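Local coordinates for protein Non-reducing end alpha-L-arabinofuranosidase BoGH43B (Bacteroides ovatus, PDB 5JOZ) that hydrolyses terminal non-reducing alpha-L-arabinofuranoside residues from xyloglucan side chains, converting S units to X units during xyloglucan breakdown, at residues P178-I183 and Y187-A192; F378-E383 and G408-M413. All coordinates share one frame; numbering follows the deposited sequence.

Interaction 1: P178-I183 and Y187-A192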
loop_
_atom_site.group_PDB
_atom_site.type_symbol
_atom_site.label_atom_id
_atom_site.label_comp_id
_atom_site.label_asym_id
_atom_site.label_seq_id
_atom_site.Cartn_x
_atom_site.Cartn_y
_atom_site.Cartn_z
ATOM N N PRO A 178 15.572 8.533 4.098
ATOM C CA PRO A 178 16.045 9.645 4.920
ATOM C C PRO A 178 15.032 10.772 5.003
ATOM O O PRO A 178 14.444 11.143 3.985
ATOM C CB PRO A 178 17.295 10.114 4.179
ATOM C CG PRO A 178 16.989 9.826 2.755
ATOM C CD PRO A 178 16.247 8.521 2.786
ATOM N N HIS A 179 14.817 11.293 6.207
ATOM C CA HIS A 179 14.028 12.506 6.402
ATOM C C HIS A 179 14.876 13.540 7.109
ATOM O O HIS A 179 15.747 13.194 7.904
ATOM C CB HIS A 179 12.765 12.237 7.218
ATOM C CG HIS A 179 11.832 11.284 6.554
ATOM N ND1 HIS A 179 11.296 11.514 5.304
ATOM C CD2 HIS A 179 11.364 10.080 6.952
ATOM C CE1 HIS A 179 10.517 10.498 4.975
ATOM N NE2 HIS A 179 10.544 9.614 5.955
ATOM N N PHE A 180 14.557 14.799 6.833
ATOM C CA PHE A 180 15.295 15.942 7.293
ATOM C C PHE A 180 14.406 16.709 8.275
ATOM O O PHE A 180 13.276 17.046 7.938
ATOM C CB PHE A 180 15.643 16.805 6.068
ATOM C CG PHE A 180 16.681 17.855 6.330
ATOM C CD1 PHE A 180 17.931 17.504 6.810
ATOM C CD2 PHE A 180 16.413 19.196 6.079
ATOM C CE1 PHE A 180 18.891 18.470 7.051
ATOM C CE2 PHE A 180 17.368 20.166 6.317
ATOM C CZ PHE A 180 18.611 19.800 6.807
ATOM N N TYR A 181 14.901 16.962 9.487
ATOM C CA TYR A 181 14.162 17.760 10.475
ATOM C C TYR A 181 15.060 18.807 11.122
ATOM O O TYR A 181 16.241 18.558 11.362
ATOM C CB TYR A 181 13.559 16.882 11.576
ATOM C CG TYR A 181 12.801 15.671 11.089
ATOM C CD1 TYR A 181 11.602 15.805 10.406
ATOM C CD2 TYR A 181 13.290 14.388 11.313
ATOM C CE1 TYR A 181 10.904 14.695 9.956
ATOM C CE2 TYR A 181 12.604 13.271 10.877
ATOM C CZ TYR A 181 11.407 13.427 10.198
ATOM O OH TYR A 181 10.726 12.311 9.775
ATOM N N LYS A 182 14.498 19.981 11.393
ATOM C CA LYS A 182 15.190 21.008 12.161
ATOM C C LYS A 182 14.483 21.030 13.482
ATOM O O LYS A 182 13.376 21.552 13.571
ATOM C CB LYS A 182 15.116 22.375 11.470
ATOM C CG LYS A 182 15.587 23.567 12.302
ATOM C CD LYS A 182 17.008 23.401 12.828
ATOM C CE LYS A 182 17.532 24.680 13.464
ATOM N NZ LYS A 182 17.518 25.830 12.514
ATOM N N ILE A 183 15.112 20.447 14.497
ATOM C CA ILE A 183 14.522 20.346 15.830
ATOM C C ILE A 183 15.503 20.961 16.818
ATOM O O ILE A 183 16.638 20.469 16.951
ATOM C CB ILE A 183 14.281 18.876 16.246
ATOM C CG1 ILE A 183 13.382 18.154 15.233
ATOM C CG2 ILE A 183 13.697 18.809 17.653
ATOM C CD1 ILE A 183 13.484 16.642 15.293
ATOM N N TYR A 187 20.016 20.093 12.965
ATOM C CA TYR A 187 19.375 19.488 11.801
ATOM C C TYR A 187 19.605 17.992 11.923
ATOM O O TYR A 187 20.729 17.575 12.186
ATOM C CB TYR A 187 19.990 19.998 10.497
ATOM C CG TYR A 187 19.735 21.458 10.255
ATOM C CD1 TYR A 187 20.605 22.432 10.747
ATOM C CD2 TYR A 187 18.612 21.873 9.554
ATOM C CE1 TYR A 187 20.362 23.782 10.530
ATOM C CE2 TYR A 187 18.362 23.213 9.329
ATOM C CZ TYR A 187 19.243 24.162 9.818
ATOM O OH TYR A 187 18.976 25.482 9.605
ATOM N N TYR A 188 18.543 17.199 11.746
ATOM C CA TYR A 188 18.597 15.752 11.909
ATOM C C TYR A 188 18.273 15.062 10.610
ATOM O O TYR A 188 17.339 15.454 9.916
ATOM C CB TYR A 188 17.569 15.271 12.935
ATOM C CG TYR A 188 17.854 15.632 14.364
ATOM C CD1 TYR A 188 17.485 16.870 14.871
ATOM C CD2 TYR A 188 18.449 14.720 15.229
ATOM C CE1 TYR A 188 17.717 17.197 16.194
ATOM C CE2 TYR A 188 18.686 15.041 16.551
ATOM C CZ TYR A 188 18.320 16.282 17.025
ATOM O OH TYR A 188 18.560 16.620 18.326
ATOM N N ILE A 189 19.036 14.018 10.311
ATOM C CA ILE A 189 18.756 13.090 9.229
ATOM C C ILE A 189 18.448 11.755 9.894
ATOM O O ILE A 189 19.325 11.142 10.500
ATOM C CB ILE A 189 19.950 12.943 8.257
ATOM C CG1 ILE A 189 20.123 14.237 7.458
ATOM C CG2 ILE A 189 19.737 11.762 7.302
ATOM C CD1 ILE A 189 21.388 14.293 6.624
ATOM N N MET A 190 17.189 11.330 9.789
ATOM C CA MET A 190 16.735 10.051 10.318
ATOM C C MET A 190 16.532 9.157 9.107
ATOM O O MET A 190 15.977 9.587 8.100
ATOM C CB MET A 190 15.427 10.241 11.088
ATOM C CG MET A 190 14.966 9.021 11.890
ATOM S SD MET A 190 13.358 9.247 12.692
ATOM C CE MET A 190 12.270 9.288 11.268
ATOM N N SER A 191 16.976 7.914 9.193
ATOM C CA SER A 191 16.968 7.037 8.024
ATOM C C SER A 191 16.828 5.573 8.423
ATOM O O SER A 191 16.891 5.225 9.600
ATOM C CB SER A 191 18.260 7.255 7.231
ATOM O OG SER A 191 19.387 6.977 8.043
ATOM N N ALA A 192 16.641 4.735 7.416
ATOM C CA ALA A 192 16.465 3.303 7.578
ATOM C C ALA A 192 17.687 2.559 7.037
ATOM O O ALA A 192 18.302 3.010 6.074
ATOM C CB ALA A 192 15.205 2.858 6.847
#

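Interaction 2: F378-E383 and G408-M413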
loop_
_atom_site.group_PDB
_atom_site.type_symbol
_atom_site.label_atom_id
_atom_site.label_comp_id
_atom_site.label_asym_id
_atom_site.label_seq_id
_atom_site.Cartn_x
_atom_site.Cartn_y
_atom_site.Cartn_z
ATOM N N PHE A 378 -22.732 -14.055 -14.602
ATOM C CA PHE A 378 -21.783 -14.222 -15.707
ATOM C C PHE A 378 -22.054 -15.469 -16.525
ATOM O O PHE A 378 -21.922 -16.582 -16.022
ATOM C CB PHE A 378 -20.325 -14.240 -15.209
ATOM C CG PHE A 378 -19.316 -14.367 -16.324
ATOM C CD1 PHE A 378 -19.260 -13.412 -17.337
ATOM C CD2 PHE A 378 -18.438 -15.448 -16.383
ATOM C CE1 PHE A 378 -18.344 -13.532 -18.382
ATOM C CE2 PHE A 378 -17.521 -15.570 -17.423
ATOM C CZ PHE A 378 -17.471 -14.612 -18.415
ATOM N N ILE A 379 -22.410 -15.268 -17.795
ATOM C CA ILE A 379 -22.619 -16.361 -18.740
ATOM C C ILE A 379 -21.423 -16.413 -19.688
ATOM O O ILE A 379 -21.291 -15.544 -20.553
ATOM C CB ILE A 379 -23.918 -16.166 -19.565
ATOM C CG1 ILE A 379 -25.135 -16.003 -18.644
ATOM C CG2 ILE A 379 -24.109 -17.325 -20.545
ATOM C CD1 ILE A 379 -25.402 -17.176 -17.710
ATOM N N PRO A 380 -20.529 -17.411 -19.518
ATOM C CA PRO A 380 -19.453 -17.583 -20.496
ATOM C C PRO A 380 -19.954 -18.363 -21.703
ATOM O O PRO A 380 -20.739 -19.287 -21.537
ATOM C CB PRO A 380 -18.409 -18.388 -19.728
ATOM C CG PRO A 380 -19.190 -19.180 -18.742
ATOM C CD PRO A 380 -20.428 -18.386 -18.415
ATOM N N LYS A 381 -19.511 -17.989 -22.897
ATOM C CA LYS A 381 -19.935 -18.663 -24.129
ATOM C C LYS A 381 -18.878 -19.624 -24.703
ATOM O O LYS A 381 -19.225 -20.451 -25.536
ATOM C CB LYS A 381 -20.368 -17.636 -25.191
ATOM N N VAL A 382 -17.617 -19.527 -24.265
ATOM C CA VAL A 382 -16.542 -20.429 -24.734
ATOM C C VAL A 382 -15.437 -20.580 -23.664
ATOM O O VAL A 382 -15.334 -19.745 -22.762
ATOM C CB VAL A 382 -16.004 -19.964 -26.117
ATOM C CG1 VAL A 382 -15.256 -18.633 -26.020
ATOM C CG2 VAL A 382 -15.168 -21.047 -26.802
ATOM N N GLU A 383 -14.628 -21.640 -23.754
ATOM C CA GLU A 383 -13.750 -22.069 -22.637
ATOM C C GLU A 383 -12.743 -21.015 -22.119
ATOM O O GLU A 383 -12.445 -21.003 -20.931
ATOM C CB GLU A 383 -13.041 -23.407 -22.961
ATOM C CG GLU A 383 -14.019 -24.552 -23.287
ATOM C CD GLU A 383 -13.527 -25.966 -22.954
ATOM O OE1 GLU A 383 -12.317 -26.169 -22.691
ATOM O OE2 GLU A 383 -14.374 -26.895 -22.971
ATOM N N GLY A 408 -18.847 -27.831 -22.530
ATOM C CA GLY A 408 -20.258 -27.455 -22.667
ATOM C C GLY A 408 -21.056 -27.347 -21.378
ATOM O O GLY A 408 -22.287 -27.332 -21.418
ATOM N N GLN A 409 -20.367 -27.291 -20.237
ATOM C CA GLN A 409 -20.999 -27.070 -18.943
ATOM C C GLN A 409 -20.420 -25.791 -18.341
ATOM O O GLN A 409 -19.218 -25.531 -18.416
ATOM C CB GLN A 409 -20.748 -28.237 -17.998
ATOM C CG GLN A 409 -21.399 -29.553 -18.411
ATOM C CD GLN A 409 -21.200 -30.666 -17.382
ATOM O OE1 GLN A 409 -20.249 -30.654 -16.601
ATOM N NE2 GLN A 409 -22.104 -31.632 -17.377
ATOM N N ARG A 410 -21.293 -24.994 -17.754
ATOM C CA ARG A 410 -20.884 -23.824 -17.022
ATOM C C ARG A 410 -20.430 -24.320 -15.673
ATOM O O ARG A 410 -21.116 -25.139 -15.064
ATOM C CB ARG A 410 -22.063 -22.890 -16.880
ATOM C CG ARG A 410 -21.721 -21.512 -16.354
ATOM C CD ARG A 410 -23.011 -20.719 -16.347
ATOM N NE ARG A 410 -22.957 -19.553 -15.488
ATOM C CZ ARG A 410 -23.727 -19.317 -14.430
ATOM N NH1 ARG A 410 -24.663 -20.165 -14.028
ATOM N NH2 ARG A 410 -23.547 -18.189 -13.764
ATOM N N VAL A 411 -19.279 -23.839 -15.209
ATOM C CA VAL A 411 -18.653 -24.369 -13.994
ATOM C C VAL A 411 -18.082 -23.265 -13.108
ATOM O O VAL A 411 -17.794 -22.160 -13.576
ATOM C CB VAL A 411 -17.510 -25.362 -14.329
ATOM C CG1 VAL A 411 -18.007 -26.484 -15.232
ATOM C CG2 VAL A 411 -16.321 -24.661 -14.989
ATOM N N ALA A 412 -17.909 -23.595 -11.832
ATOM C CA ALA A 412 -17.117 -22.793 -10.912
ATOM C C ALA A 412 -15.757 -23.464 -10.798
ATOM O O ALA A 412 -15.681 -24.682 -10.669
ATOM C CB ALA A 412 -17.789 -22.715 -9.561
ATOM N N MET A 413 -14.694 -22.666 -10.857
ATOM C CA MET A 413 -13.329 -23.160 -10.921
ATOM C C MET A 413 -12.462 -22.430 -9.891
ATOM O O MET A 413 -12.460 -21.207 -9.854
ATOM C CB MET A 413 -12.766 -22.941 -12.336
ATOM C CG MET A 413 -11.291 -23.293 -12.515
ATOM S SD MET A 413 -10.680 -23.215 -14.217
ATOM C CE MET A 413 -10.891 -21.473 -14.587
#

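Interaction 1: P178-I183 and Y187-A192
Phe180 and Lys182 both carry CG anti to the backbone N (chi1 -166° and 169°), whereas Tyr187 holds its CG anti to the carbonyl carbon; the alternation of the strands puts the three side chains on one face of an antiparallel beta hairpin, and these torsions turn them toward one another. Its strands, 176-183 and 186-193, form the first two strands of one four-stranded blade in the five-bladed beta-propeller of family GH43. Nearly antiparallel segment axes and four backbone bonds establish the pairing: His179 with Met190 and Tyr181 with Tyr188 are hydrogen-bonded pairs, Tyr188 N to Tyr181 O being 2.7 Å. Carbonyl oxygens also receive CA-H contacts, as from Pro178 CA to Met190 O at 3.2 Å.

The Phe180 and Tyr187 rings are nearly parallel, with planes at 12°, but centroids 5.6 Å apart show that they barely overlap; contact is concentrated where Phe180 CZ meets Tyr187 CD2 at 3.4 Å. Ile189 CG1 adds an approach at the edge of the Phe180 ring, while Leu139 and Leu149 of the neighbouring blade pack against Phe180.

Across the sheet, Met190 CE comes to Tyr181 OH at 3.7 Å. The hydroxyl's hydrogen bonds go instead to Asp240 OD1 and Leu241 N, and His179 ND1 bonds to Ser128, tying the hairpin to the blades beside it. Pro178 lies close to Asp126, which is inferred to modulate and orient the proton donor, and strand 176-183 starts at that probable donor, Glu176; the hairpin thus adjoins the active site.

At the turn end, Lys182 lies over the Tyr187 ring in a CH-pi contact: CD stands 3.8 Å from the ring centroid, and bends at chi2 and chi4 carry NZ onward to a weak 3.3 Å bond with Tyr187 OH.

Interaction 2: F378-E383 and G408-M413
Arg410 reaches Phe378 with a side-on grip, NE and NH2 both donating to the single oxygen Phe378 O, each at 3.2 Å. Neither bond is straight: the N-H...O angles are 144° at NE and 141° at NH2, and both nitrogens approach from the same face of the carbonyl plane, NH2 well above it. With CG anti to the backbone N (chi1 -169°), the chain runs extended from CG to NE and reaches the loop. Pro380 crosses it at about a right angle, CD lying 4.0 Å from Arg410 CG, while Ile379 CD1 sits over one guanidinium face, 4.1 Å from Arg410 NE.

This contact fastens the loop after strand 370-377 to strand 409-418 within the concanavalin A-like beta-sandwich domain. Further bonds from NH1 to Pro431 O and from NH2 to Gly434 O help fix the rotation of the buried guanidinium and join it to a second loop.

Past Pro380 the loop swings away at Lys381 and Val382, and the end of Glu383 returns only loosely toward 408-413. Val382, Glu383, Gly408 and Gln409 are exposed, and the loop's far end is linked to the neighbouring turn through Glu383 OE2, which accepts a hydrogen bond from Asn407 N.

How the interactions relate
Interaction 1 precedes interaction 2 along the chain, and the two do not touch: their centres are 57 Å apart and their nearest atoms about 40 Å apart, on opposite sides of the chain's centre. They share no strand or sheet. The 178-183/187-192 pair belongs to a propeller blade of the family 43 catalytic domain and joins neighbours in sequence, whereas the 378-383/408-413 pair spans 24 intervening residues, mostly strand, and joins a loop to a sheet of the C-terminal sandwich. Proximity to the inferred catalytic residues therefore applies to interaction 1; interaction 2 is a loop-to-strand tie within the C-terminal domain, away from the annotated sites.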